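Local coordinates for protein putative ABC transporter (PDB 4PE6) that probably serves as the solute-binding component of an ABC transporter, capturing a small, perhaps sugar-derived, ligand, and here holds a trihydroxybutanoic acid, at residues 57-61 against 73-77; 65-71 against 89-95; 96-100 against 116-121; 108-112 against 121-125; 272-278 against 315-319. All blocks are in the same frame, centred on the assembly; numbering follows the deposited sequence.

Interaction 1: residues 57-61 against 73-77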
# COMPACT_ATOMS: atom_id res chain seq x y z
N LYS A 57 4.25 -14.48 14.02
CA LYS A 57 5.57 -13.89 13.86
C LYS A 57 5.62 -12.99 12.62
O LYS A 57 5.12 -13.37 11.54
CB LYS A 57 6.62 -14.99 13.74
CG LYS A 57 8.04 -14.51 13.99
CD LYS A 57 9.02 -15.66 13.83
CE LYS A 57 10.45 -15.19 13.69
NZ LYS A 57 10.99 -14.85 15.03
N VAL A 58 6.22 -11.82 12.80
CA VAL A 58 6.52 -10.88 11.72
C VAL A 58 8.02 -10.80 11.45
O VAL A 58 8.83 -10.58 12.36
CB VAL A 58 6.00 -9.48 12.07
CG1 VAL A 58 6.49 -8.44 11.06
CG2 VAL A 58 4.49 -9.50 12.13
N VAL A 59 8.39 -10.94 10.19
CA VAL A 59 9.77 -10.69 9.81
C VAL A 59 9.84 -9.71 8.65
O VAL A 59 9.19 -9.92 7.63
CB VAL A 59 10.50 -11.99 9.49
CG1 VAL A 59 11.93 -11.68 9.09
CG2 VAL A 59 10.49 -12.92 10.72
N ASN A 60 10.61 -8.63 8.84
CA ASN A 60 10.79 -7.61 7.80
C ASN A 60 12.16 -7.73 7.17
O ASN A 60 13.18 -7.81 7.87
CB ASN A 60 10.67 -6.19 8.38
CG ASN A 60 9.31 -5.91 8.99
OD1 ASN A 60 8.27 -6.01 8.32
ND2 ASN A 60 9.31 -5.51 10.27
N ALA A 61 12.21 -7.71 5.84
CA ALA A 61 13.48 -7.61 5.13
C ALA A 61 13.98 -6.14 5.16
O ALA A 61 13.24 -5.24 4.80
CB ALA A 61 13.33 -8.11 3.70
N GLN A 73 14.98 -15.10 4.74
CA GLN A 73 14.12 -15.02 5.91
C GLN A 73 12.94 -16.00 5.86
O GLN A 73 12.56 -16.57 6.89
CB GLN A 73 13.62 -13.59 6.09
CG GLN A 73 14.71 -12.62 6.52
CD GLN A 73 14.21 -11.18 6.53
OE1 GLN A 73 13.30 -10.81 5.78
NE2 GLN A 73 14.82 -10.37 7.39
N ILE A 74 12.37 -16.18 4.69
CA ILE A 74 11.27 -17.12 4.56
C ILE A 74 11.74 -18.55 4.87
O ILE A 74 11.07 -19.28 5.59
CB ILE A 74 10.58 -16.99 3.19
CG1 ILE A 74 9.88 -15.63 3.11
CG2 ILE A 74 9.61 -18.14 2.96
CD1 ILE A 74 9.22 -15.31 1.77
N LYS A 75 12.93 -18.93 4.40
CA LYS A 75 13.47 -20.24 4.74
C LYS A 75 13.67 -20.40 6.26
O LYS A 75 13.36 -21.45 6.81
CB LYS A 75 14.76 -20.52 3.98
CG LYS A 75 14.53 -20.57 2.48
CD LYS A 75 15.83 -20.53 1.71
CE LYS A 75 15.56 -20.67 0.22
NZ LYS A 75 16.81 -20.53 -0.54
N SER A 76 14.14 -19.36 6.95
CA SER A 76 14.26 -19.44 8.41
C SER A 76 12.88 -19.57 9.07
O SER A 76 12.72 -20.29 10.08
CB SER A 76 15.06 -18.27 8.99
OG SER A 76 16.45 -18.42 8.69
N LEU A 77 11.88 -18.91 8.51
CA LEU A 77 10.50 -19.05 9.00
C LEU A 77 9.99 -20.47 8.80
O LEU A 77 9.33 -21.03 9.68
CB LEU A 77 9.55 -18.05 8.33
CG LEU A 77 9.56 -16.63 8.93
CD1 LEU A 77 8.85 -15.66 8.00
CD2 LEU A 77 8.94 -16.63 10.31
O HOH W 1 10.71 -11.41 5.67
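This is the strand-helix half of a beta-alpha-beta unit in the Rossmann-like N-terminal lobe of a type I periplasmic binding protein: strand 57-60 lies at the edge of the sheet, and helix 73-77 runs back nearly antiparallel to it, at 160° with axes 9.8 Å apart. The apolar part of the contact centres on Val59 and Leu77. Val59 CG2 and Leu77 CD2 meet at 4.0 Å, and the aliphatic chain of Lys57 extends the apolar surface, its CD 3.7 Å from Leu77 CD2. A beta-branched valine suits the strand, while the long leucine spans the gap from the helix; lysine at the sheet margin can pack its methylenes and still leave its amine near solvent. Val58, pointing to the other face, packs instead on helix 31-49.

The polar part belongs to Gln73. Its flexible side chain reaches over Val59, with CD 3.5 Å from Val59 CG1, to the end of the strand, where NE2 donates to Asn60 O at 3.1 Å. The backbone of the edge strand thus gains a side-chain partner. The other amide atom works through solvent: one water donates to Gln73 OE1 at 2.7 Å and to Val59 O at 2.9 Å.

Interaction 2: residues 65-71 against 89-95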
# COMPACT_ATOMS: atom_id res chain seq x y z
N ASN A 65 13.84 -2.69 -0.46
CA ASN A 65 12.95 -3.68 -1.09
C ASN A 65 13.79 -4.81 -1.72
O ASN A 65 13.73 -5.01 -2.94
CB ASN A 65 12.04 -2.98 -2.13
CG ASN A 65 10.84 -3.82 -2.54
OD1 ASN A 65 10.16 -4.42 -1.72
ND2 ASN A 65 10.54 -3.82 -3.84
N SER A 66 14.57 -5.51 -0.88
CA SER A 66 15.53 -6.53 -1.35
C SER A 66 15.03 -7.98 -1.20
O SER A 66 14.90 -8.54 -0.10
CB SER A 66 16.90 -6.39 -0.68
OG SER A 66 17.64 -7.62 -0.78
N ALA A 67 14.82 -8.61 -2.35
CA ALA A 67 14.28 -9.95 -2.42
C ALA A 67 15.21 -11.02 -1.85
O ALA A 67 14.75 -11.98 -1.24
CB ALA A 67 13.94 -10.27 -3.86
N THR A 68 16.51 -10.87 -2.05
CA THR A 68 17.43 -11.94 -1.67
C THR A 68 17.38 -12.22 -0.17
O THR A 68 17.35 -13.38 0.24
CB THR A 68 18.87 -11.63 -2.13
OG1 THR A 68 18.86 -11.41 -3.54
CG2 THR A 68 19.82 -12.78 -1.79
N GLU A 69 17.33 -11.18 0.65
CA GLU A 69 17.28 -11.43 2.10
C GLU A 69 15.89 -11.92 2.52
O GLU A 69 15.78 -12.76 3.40
CB GLU A 69 17.73 -10.22 2.93
CG GLU A 69 17.82 -10.48 4.45
CD GLU A 69 18.63 -11.72 4.85
OE1 GLU A 69 19.74 -11.97 4.30
OE2 GLU A 69 18.16 -12.45 5.75
N GLN A 70 14.84 -11.43 1.88
CA GLN A 70 13.49 -11.93 2.18
C GLN A 70 13.39 -13.44 1.93
O GLN A 70 12.79 -14.18 2.71
CB GLN A 70 12.42 -11.21 1.35
CG GLN A 70 11.01 -11.64 1.69
CD GLN A 70 9.91 -10.82 1.05
OE1 GLN A 70 10.10 -10.24 -0.02
NE2 GLN A 70 8.72 -10.81 1.68
N VAL A 71 13.99 -13.90 0.84
CA VAL A 71 13.96 -15.32 0.52
C VAL A 71 14.65 -16.10 1.64
O VAL A 71 14.11 -17.10 2.12
CB VAL A 71 14.63 -15.61 -0.84
CG1 VAL A 71 14.81 -17.11 -1.03
CG2 VAL A 71 13.78 -15.01 -1.96
N PRO A 89 5.54 -9.43 -1.04
CA PRO A 89 6.77 -9.77 -1.75
C PRO A 89 7.58 -8.59 -2.21
O PRO A 89 7.04 -7.61 -2.73
CB PRO A 89 6.26 -10.61 -2.94
CG PRO A 89 4.91 -10.12 -3.18
CD PRO A 89 4.34 -9.66 -1.86
N ALA A 90 8.89 -8.69 -2.01
CA ALA A 90 9.82 -7.66 -2.45
C ALA A 90 9.92 -7.61 -3.99
O ALA A 90 10.12 -6.53 -4.55
CB ALA A 90 11.20 -7.89 -1.84
N SER A 91 9.74 -8.77 -4.63
CA SER A 91 9.96 -8.94 -6.09
C SER A 91 8.79 -9.64 -6.75
O SER A 91 8.15 -10.49 -6.14
CB SER A 91 11.24 -9.76 -6.35
OG SER A 91 11.24 -10.39 -7.64
N PRO A 92 8.51 -9.32 -8.02
CA PRO A 92 7.47 -10.08 -8.70
C PRO A 92 7.85 -11.54 -9.02
O PRO A 92 6.96 -12.33 -9.31
CB PRO A 92 7.23 -9.31 -10.02
CG PRO A 92 8.30 -8.29 -10.12
CD PRO A 92 9.06 -8.21 -8.82
N THR A 93 9.14 -11.86 -9.00
CA THR A 93 9.65 -13.17 -9.48
C THR A 93 10.56 -13.93 -8.51
O THR A 93 10.56 -15.16 -8.47
CB THR A 93 10.41 -12.96 -10.82
OG1 THR A 93 11.45 -12.00 -10.63
CG2 THR A 93 9.49 -12.42 -11.89
N ALA A 94 11.35 -13.23 -7.71
CA ALA A 94 12.41 -13.87 -6.93
C ALA A 94 11.93 -14.83 -5.83
O ALA A 94 12.70 -15.69 -5.38
CB ALA A 94 13.34 -12.81 -6.34
N LEU A 95 10.67 -14.71 -5.39
CA LEU A 95 10.15 -15.53 -4.29
C LEU A 95 9.44 -16.81 -4.75
O LEU A 95 9.04 -17.64 -3.92
CB LEU A 95 9.18 -14.72 -3.42
CG LEU A 95 9.83 -13.87 -2.33
CD1 LEU A 95 10.53 -12.66 -2.93
CD2 LEU A 95 8.74 -13.44 -1.35
O HOH W 2 7.54 -5.17 -1.06
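In the Rossmann-like N-terminal lobe, the loop that follows strand 84-88 folds against the first turns of helix 67-78, at the end of the sheet that faces the ligand cleft. The fit depends on small residues. Ala67 CB is a low knob set among Ala90, Ser91, Ala94 and Leu95: it lies 3.6 Å from Ala94 CB, 3.7 Å from Ser91 CB, 4.2 Å from Ala90 CB and 4.3 Å from Leu95 CD1. Alanine here lets the backbones come close, with the CA atoms of Ala67 and Ala90 5.0 Å apart. In return Ala90, which has the most surface covered here, sets its CB in the hollow between Asn65, the start of the helix and Gln70. One turn on, Val71 CG2 rests 3.7 Å from Ala94 O and 4.1 Å from Leu95 CD1.

Ser91 OG braces the curve of the loop, accepting from Thr93 N at 2.9 Å and Ala94 N at 2.8 Å, an ST turn and ST motif that present Ala94 to the helix. Gln70 is long enough to reach past the alanines: NE2 bonds to Ser24 and Asn88 on neighbouring parts of the sheet, while OE1 accepts from Ala90 N at 2.8 Å.

Interaction 3: residues 96-100 against 116-121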
# COMPACT_ATOMS: atom_id res chain seq x y z
N GLN A 96 9.27 -16.98 -6.05
CA GLN A 96 8.48 -18.09 -6.57
C GLN A 96 8.98 -19.45 -6.06
O GLN A 96 8.18 -20.25 -5.60
CB GLN A 96 8.40 -18.06 -8.10
CG GLN A 96 7.10 -17.52 -8.68
CD GLN A 96 6.90 -16.02 -8.48
OE1 GLN A 96 7.08 -15.50 -7.40
NE2 GLN A 96 6.48 -15.34 -9.52
N PRO A 97 10.30 -19.71 -6.12
CA PRO A 97 10.76 -21.02 -5.65
C PRO A 97 10.49 -21.26 -4.16
O PRO A 97 10.03 -22.32 -3.79
CB PRO A 97 12.26 -20.99 -5.97
CG PRO A 97 12.36 -20.09 -7.16
CD PRO A 97 11.34 -19.01 -6.90
N VAL A 98 10.73 -20.27 -3.31
CA VAL A 98 10.53 -20.49 -1.89
C VAL A 98 9.05 -20.57 -1.56
O VAL A 98 8.67 -21.27 -0.62
CB VAL A 98 11.27 -19.48 -0.99
CG1 VAL A 98 10.57 -18.13 -0.97
CG2 VAL A 98 11.41 -20.03 0.42
N ILE A 99 8.22 -19.89 -2.34
CA ILE A 99 6.77 -20.00 -2.17
C ILE A 99 6.36 -21.43 -2.47
O ILE A 99 5.61 -22.04 -1.71
CB ILE A 99 6.00 -18.95 -3.00
CG1 ILE A 99 6.15 -17.56 -2.35
CG2 ILE A 99 4.53 -19.31 -3.12
CD1 ILE A 99 5.63 -16.41 -3.20
N GLN A 100 6.89 -21.99 -3.55
CA GLN A 100 6.58 -23.38 -3.87
C GLN A 100 7.13 -24.33 -2.81
O GLN A 100 6.52 -25.35 -2.51
CB GLN A 100 7.10 -23.73 -5.26
CG GLN A 100 6.67 -25.12 -5.74
CD GLN A 100 5.18 -25.21 -5.94
OE1 GLN A 100 4.61 -24.49 -6.74
NE2 GLN A 100 4.53 -26.10 -5.19
N ILE A 116 1.29 -11.86 -8.03
CA ILE A 116 2.41 -12.50 -8.70
C ILE A 116 1.99 -13.86 -9.19
O ILE A 116 0.99 -14.41 -8.74
CB ILE A 116 3.65 -12.65 -7.78
CG1 ILE A 116 3.37 -13.58 -6.59
CG2 ILE A 116 4.10 -11.30 -7.27
CD1 ILE A 116 4.49 -13.61 -5.56
N ASP A 117 2.78 -14.40 -10.10
CA ASP A 117 2.50 -15.67 -10.71
C ASP A 117 3.11 -16.80 -9.86
O ASP A 117 4.10 -17.40 -10.22
CB ASP A 117 3.07 -15.66 -12.14
CG ASP A 117 2.81 -16.94 -12.87
OD1 ASP A 117 2.14 -17.82 -12.30
OD2 ASP A 117 3.30 -17.06 -14.01
N ALA A 118 2.51 -17.05 -8.70
CA ALA A 118 2.93 -18.12 -7.81
C ALA A 118 1.73 -19.03 -7.65
O ALA A 118 0.87 -18.77 -6.81
CB ALA A 118 3.39 -17.56 -6.47
N PRO A 119 1.64 -20.07 -8.50
CA PRO A 119 0.41 -20.86 -8.67
C PRO A 119 -0.17 -21.47 -7.41
O PRO A 119 -1.37 -21.61 -7.31
CB PRO A 119 0.85 -21.99 -9.63
CG PRO A 119 1.99 -21.43 -10.39
CD PRO A 119 2.70 -20.50 -9.44
N CYS A 120 0.68 -21.84 -6.46
CA CYS A 120 0.21 -22.47 -5.24
C CYS A 120 -0.32 -21.46 -4.21
O CYS A 120 -0.98 -21.84 -3.27
CB CYS A 120 1.33 -23.31 -4.63
SG CYS A 120 2.57 -22.40 -3.68
N ALA A 121 -0.03 -20.18 -4.40
CA ALA A 121 -0.42 -19.14 -3.45
C ALA A 121 -1.77 -18.56 -3.78
O ALA A 121 -2.21 -18.57 -4.95
CB ALA A 121 0.62 -18.03 -3.43
O HOH W 3 3.55 -21.92 -6.54
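Helix 96-100 packs against the loop that joins strands 108-112 and 122-126, beside the sheet of the N-terminal lobe. Ile99 makes the central contact. With chi1 m and chi2 t, its CD1 reaches Ile116 CD1 at 3.8 Å, while the CG2 branch lies near Cys120 SG (3.7 Å) and Ala121 CB (4.1 Å); Ala118 CB sits between, 3.9 Å from CG2. Ile116, chi1 p and chi2 t, sends its CD1 back toward the helix. Small alanines leave room for the branched isoleucine, and the type I turn from Ala118 to Ala121 curves round it.

Gln96 has chi1 off the usual wells, at -102°, and with chi2 near 70° lies across the loop: NE2 is 3.2 Å from Asp117 O, and its hydrogen bond goes to Pro92 O. With chi2 at 65°, Gln100 OE1 accepts from a water at 2.8 Å that in turn accepts from Cys120 N at 2.9 Å; its NE2 is held by Asp104. The chi1 of Cys120, 80°, turns SG to the helix for the disulfide with Cys103. The loop is therefore tied covalently to helix 96-104, one turn beyond Ile99, over an apolar centre with polar, partly water-mediated margins.

Interaction 4: residues 108-112 against 121-125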
# COMPACT_ATOMS: atom_id res chain seq x y z
N LYS A 108 -0.03 -23.08 3.95
CA LYS A 108 -0.95 -22.25 3.18
C LYS A 108 -0.28 -20.91 2.96
O LYS A 108 0.23 -20.29 3.92
CB LYS A 108 -2.29 -22.05 3.92
CG LYS A 108 -3.16 -23.29 4.09
CD LYS A 108 -3.31 -24.01 2.76
CE LYS A 108 -4.57 -24.83 2.64
NZ LYS A 108 -4.41 -26.22 3.07
N VAL A 109 -0.29 -20.43 1.72
CA VAL A 109 0.44 -19.21 1.39
C VAL A 109 -0.51 -18.18 0.83
O VAL A 109 -1.18 -18.43 -0.17
CB VAL A 109 1.59 -19.50 0.40
CG1 VAL A 109 2.24 -18.21 -0.06
CG2 VAL A 109 2.61 -20.44 1.04
N VAL A 110 -0.60 -17.04 1.51
CA VAL A 110 -1.33 -15.89 1.02
C VAL A 110 -0.34 -14.79 0.69
O VAL A 110 0.35 -14.25 1.58
CB VAL A 110 -2.35 -15.38 2.05
CG1 VAL A 110 -3.13 -14.22 1.49
CG2 VAL A 110 -3.28 -16.50 2.49
N VAL A 111 -0.24 -14.49 -0.60
CA VAL A 111 0.49 -13.33 -1.05
C VAL A 111 -0.47 -12.15 -0.98
O VAL A 111 -1.59 -12.22 -1.50
CB VAL A 111 0.97 -13.53 -2.49
CG1 VAL A 111 1.48 -12.22 -3.09
CG2 VAL A 111 2.02 -14.64 -2.54
N PHE A 112 -0.06 -11.07 -0.32
CA PHE A 112 -0.94 -9.92 -0.21
C PHE A 112 -0.25 -8.63 -0.61
O PHE A 112 0.97 -8.56 -0.67
CB PHE A 112 -1.60 -9.79 1.18
CG PHE A 112 -0.66 -9.38 2.26
CD1 PHE A 112 0.15 -10.32 2.86
CD2 PHE A 112 -0.56 -8.06 2.64
CE1 PHE A 112 1.02 -9.96 3.89
CE2 PHE A 112 0.32 -7.69 3.64
CZ PHE A 112 1.11 -8.63 4.25
N ALA A 121 -0.03 -20.18 -4.40
CA ALA A 121 -0.42 -19.14 -3.45
C ALA A 121 -1.77 -18.56 -3.78
O ALA A 121 -2.21 -18.57 -4.95
CB ALA A 121 0.62 -18.03 -3.43
N TYR A 122 -2.43 -18.03 -2.76
CA TYR A 122 -3.62 -17.21 -2.92
C TYR A 122 -3.23 -15.73 -2.91
O TYR A 122 -2.45 -15.28 -2.06
CB TYR A 122 -4.60 -17.50 -1.78
CG TYR A 122 -5.18 -18.91 -1.85
CD1 TYR A 122 -4.47 -20.00 -1.37
CD2 TYR A 122 -6.44 -19.15 -2.43
CE1 TYR A 122 -4.97 -21.29 -1.44
CE2 TYR A 122 -6.96 -20.43 -2.50
CZ TYR A 122 -6.23 -21.49 -2.00
OH TYR A 122 -6.76 -22.76 -2.09
N ILE A 123 -3.75 -14.98 -3.87
CA ILE A 123 -3.47 -13.55 -4.00
C ILE A 123 -4.62 -12.68 -3.43
O ILE A 123 -5.80 -12.82 -3.81
CB ILE A 123 -3.23 -13.17 -5.47
CG1 ILE A 123 -1.81 -13.54 -5.96
CG2 ILE A 123 -3.36 -11.65 -5.65
CD1 ILE A 123 -1.33 -14.95 -5.66
N LEU A 124 -4.26 -11.76 -2.54
CA LEU A 124 -5.20 -10.79 -2.00
C LEU A 124 -4.57 -9.42 -2.17
O LEU A 124 -3.57 -9.11 -1.53
CB LEU A 124 -5.49 -11.06 -0.53
CG LEU A 124 -6.67 -10.27 0.04
CD1 LEU A 124 -7.26 -11.03 1.21
CD2 LEU A 124 -6.30 -8.83 0.47
N GLN A 125 -5.15 -8.62 -3.04
CA GLN A 125 -4.54 -7.36 -3.46
C GLN A 125 -5.52 -6.21 -3.38
O GLN A 125 -6.65 -6.36 -2.91
CB GLN A 125 -3.98 -7.54 -4.88
CG GLN A 125 -5.05 -7.68 -5.96
CD GLN A 125 -4.44 -7.69 -7.34
OE1 GLN A 125 -4.32 -8.73 -7.94
NE2 GLN A 125 -4.00 -6.52 -7.81
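Strands 108-112 and 122-125 run parallel as neighbours in the sheet of the N-terminal lobe, 4.7 Å between axes at closest and 28° apart in direction. The hydrogen bonds follow the parallel pattern, in which one residue bonds to two neighbours across the gap. Val109 O accepts from Tyr122 N at 2.9 Å; Tyr122 O accepts from Val111 N at 2.8 Å, with a rather bent angle of 136°; Val111 O accepts from Leu124 N at 2.9 Å. CA-H...O contacts supplement these bonds, the shortest from Phe112 CA to Leu124 O at 3.1 Å. On the other side of strand 108-112, the backbones of Lys108, Val110 and Phe112 bond to strand 84-88 or to Asp83 just before it, so successive residues serve alternate neighbours.

Beta-branched valines favour the extended backbone and give both faces an apolar cover. On one face Val111 CG2 and Val109 CG1 approach Ala121 CB at 3.8 and 3.7 Å, the alanine being small enough to fit beside them. On the other lie Val110, Phe112, Tyr122 and Leu124. Helix 96-104 covers the valines of the first face through Ile99, whereas helix 263-275 lies over the second, touching Val110, Phe112 and Tyr122.

Interaction 5: residues 272-278 against 315-319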
# COMPACT_ATOMS: atom_id res chain seq x y z
N LEU A 272 -6.83 -18.19 7.92
CA LEU A 272 -7.56 -18.98 8.88
C LEU A 272 -8.69 -19.76 8.20
O LEU A 272 -8.95 -20.89 8.55
CB LEU A 272 -8.14 -18.12 9.99
CG LEU A 272 -7.12 -17.43 10.89
CD1 LEU A 272 -7.87 -16.71 12.01
CD2 LEU A 272 -6.11 -18.39 11.47
N ASP A 273 -9.32 -19.16 7.20
CA ASP A 273 -10.38 -19.87 6.46
C ASP A 273 -9.79 -21.01 5.64
O ASP A 273 -10.35 -22.12 5.58
CB ASP A 273 -11.20 -18.90 5.60
CG ASP A 273 -12.34 -18.22 6.40
OD1 ASP A 273 -12.51 -18.56 7.59
OD2 ASP A 273 -13.07 -17.37 5.86
N LEU A 274 -8.62 -20.75 5.06
CA LEU A 274 -7.90 -21.76 4.31
C LEU A 274 -7.56 -22.94 5.21
O LEU A 274 -7.70 -24.11 4.81
CB LEU A 274 -6.64 -21.15 3.69
CG LEU A 274 -6.86 -20.26 2.46
CD1 LEU A 274 -5.54 -19.75 1.95
CD2 LEU A 274 -7.58 -20.97 1.33
N LEU A 275 -7.11 -22.63 6.43
CA LEU A 275 -6.67 -23.66 7.36
C LEU A 275 -7.80 -24.56 7.86
O LEU A 275 -7.55 -25.70 8.27
CB LEU A 275 -5.96 -23.02 8.56
CG LEU A 275 -4.54 -22.54 8.25
CD1 LEU A 275 -3.98 -21.72 9.42
CD2 LEU A 275 -3.63 -23.72 7.91
N GLU A 276 -9.04 -24.08 7.83
CA GLU A 276 -10.19 -24.92 8.17
C GLU A 276 -10.91 -25.50 6.95
O GLU A 276 -12.08 -25.87 7.03
CB GLU A 276 -11.14 -24.19 9.13
CG GLU A 276 -11.80 -22.92 8.61
CD GLU A 276 -12.82 -22.36 9.62
OE1 GLU A 276 -14.05 -22.39 9.34
OE2 GLU A 276 -12.39 -21.94 10.71
N GLY A 277 -10.21 -25.59 5.83
CA GLY A 277 -10.73 -26.28 4.63
C GLY A 277 -11.66 -25.51 3.71
O GLY A 277 -12.28 -26.10 2.80
N ARG A 278 -11.77 -24.20 3.91
CA ARG A 278 -12.66 -23.39 3.09
C ARG A 278 -11.99 -23.01 1.79
O ARG A 278 -10.78 -22.88 1.72
CB ARG A 278 -13.08 -22.12 3.81
CG ARG A 278 -13.92 -22.35 5.05
CD ARG A 278 -14.33 -21.02 5.64
NE ARG A 278 -15.14 -21.23 6.83
CZ ARG A 278 -16.43 -20.93 6.96
NH1 ARG A 278 -17.12 -20.34 6.00
NH2 ARG A 278 -17.02 -21.21 8.11
N ARG A 315 -13.36 -10.86 10.64
CA ARG A 315 -13.52 -12.09 9.93
C ARG A 315 -14.83 -12.09 9.12
O ARG A 315 -14.87 -12.55 7.97
CB ARG A 315 -13.47 -13.26 10.90
CG ARG A 315 -13.09 -14.55 10.22
CD ARG A 315 -12.92 -15.69 11.20
NE ARG A 315 -12.34 -16.82 10.49
CZ ARG A 315 -12.04 -17.99 11.04
NH1 ARG A 315 -12.27 -18.23 12.32
NH2 ARG A 315 -11.49 -18.93 10.28
N GLU A 316 -15.89 -11.53 9.71
CA GLU A 316 -17.18 -11.44 9.02
C GLU A 316 -17.16 -10.49 7.80
O GLU A 316 -17.67 -10.84 6.72
CB GLU A 316 -18.30 -11.04 10.01
CG GLU A 316 -19.66 -11.62 9.65
CD GLU A 316 -19.59 -13.12 9.36
OE1 GLU A 316 -19.22 -13.90 10.27
OE2 GLU A 316 -19.90 -13.53 8.21
N LEU A 317 -16.56 -9.31 7.95
CA LEU A 317 -16.44 -8.38 6.82
C LEU A 317 -15.58 -8.98 5.72
O LEU A 317 -15.89 -8.84 4.55
CB LEU A 317 -15.91 -7.01 7.24
CG LEU A 317 -16.89 -6.13 8.02
CD1 LEU A 317 -16.20 -4.86 8.51
CD2 LEU A 317 -18.13 -5.78 7.20
N PHE A 318 -14.50 -9.67 6.11
CA PHE A 318 -13.69 -10.41 5.15
C PHE A 318 -14.53 -11.37 4.31
O PHE A 318 -14.51 -11.31 3.08
CB PHE A 318 -12.57 -11.18 5.85
CG PHE A 318 -11.91 -12.19 4.96
CD1 PHE A 318 -11.02 -11.78 3.99
CD2 PHE A 318 -12.22 -13.54 5.06
CE1 PHE A 318 -10.43 -12.70 3.14
CE2 PHE A 318 -11.64 -14.46 4.21
CZ PHE A 318 -10.73 -14.04 3.26
N ARG A 319 -15.28 -12.24 4.99
CA ARG A 319 -16.12 -13.23 4.31
C ARG A 319 -17.16 -12.59 3.39
O ARG A 319 -17.40 -13.10 2.29
CB ARG A 319 -16.80 -14.16 5.33
CG ARG A 319 -15.85 -15.23 5.86
CD ARG A 319 -16.49 -16.03 6.98
NE ARG A 319 -15.57 -17.02 7.52
CZ ARG A 319 -15.84 -17.77 8.59
NH1 ARG A 319 -16.99 -17.64 9.23
NH2 ARG A 319 -14.95 -18.66 9.01
O HOH W 4 -11.24 -20.73 13.09
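A salt-bridge network near the surface joins the C-terminal end of helix 263-275 to the first turns of helix 315-327. Asp273 stands at its centre. OD1 accepts from Arg319 NH2 at 2.8 Å and from Arg315 NH2 at 2.9 Å, and OD2 accepts from Arg319 NE at 3.0 Å. The short, buried carboxylate thus pairs side-on with one guanidinium and shares an oxygen with a second; arginines, long and rich in donors, suit this reach between helices. Since Arg315 and Arg319 are one turn apart, they point the same way.

Glu276 adds charge at the margin. Its OE2 takes a weak bond from Arg315 NH2 at 3.2 Å, and a water donates to OE2 at 2.9 Å and accepts from Arg315 NH1 at 2.8 Å. Glu276 OE1 accepts from Arg278 NE at 3.0 Å, and the Arg278 guanidinium lies flat on that of Arg319, centres 3.6 Å apart. Nearby carboxylates offset the repulsion of this stack. Phe318 turns its ring edge to Asp273 OD2, with CE2 at 3.6 Å. Helix 263-275 closes in a Schellman motif, with Gly277 at C-prime, where positive phi favours glycine, Arg278 N bonded to Asp273 O and Gly277 N to Leu274 O.

Interaction 4 is the most buried, a backbone-bonded strand pair with apolar faces. Interactions 1, 2 and 3 lie, partly buried, on one side of the sheet: 1 and 2 share helix 67-78, touching through Ile74 and Leu95, and 3 shares Ala121 with 4 while Ile99 packs on Val109 and Val111. Interactions 1 and 2 add a direct glutamine bond to apolar contacts; interaction 3 has apolar packing, a bridging water and a disulfide cysteine. The side chains of Asn65 in interaction 2 and Phe112 in interaction 4 each lie about 8 Å from the bound ligand. On the other face, Leu274 of interaction 5 packs on Tyr122 and Val110, yet farther out that contact turns ionic.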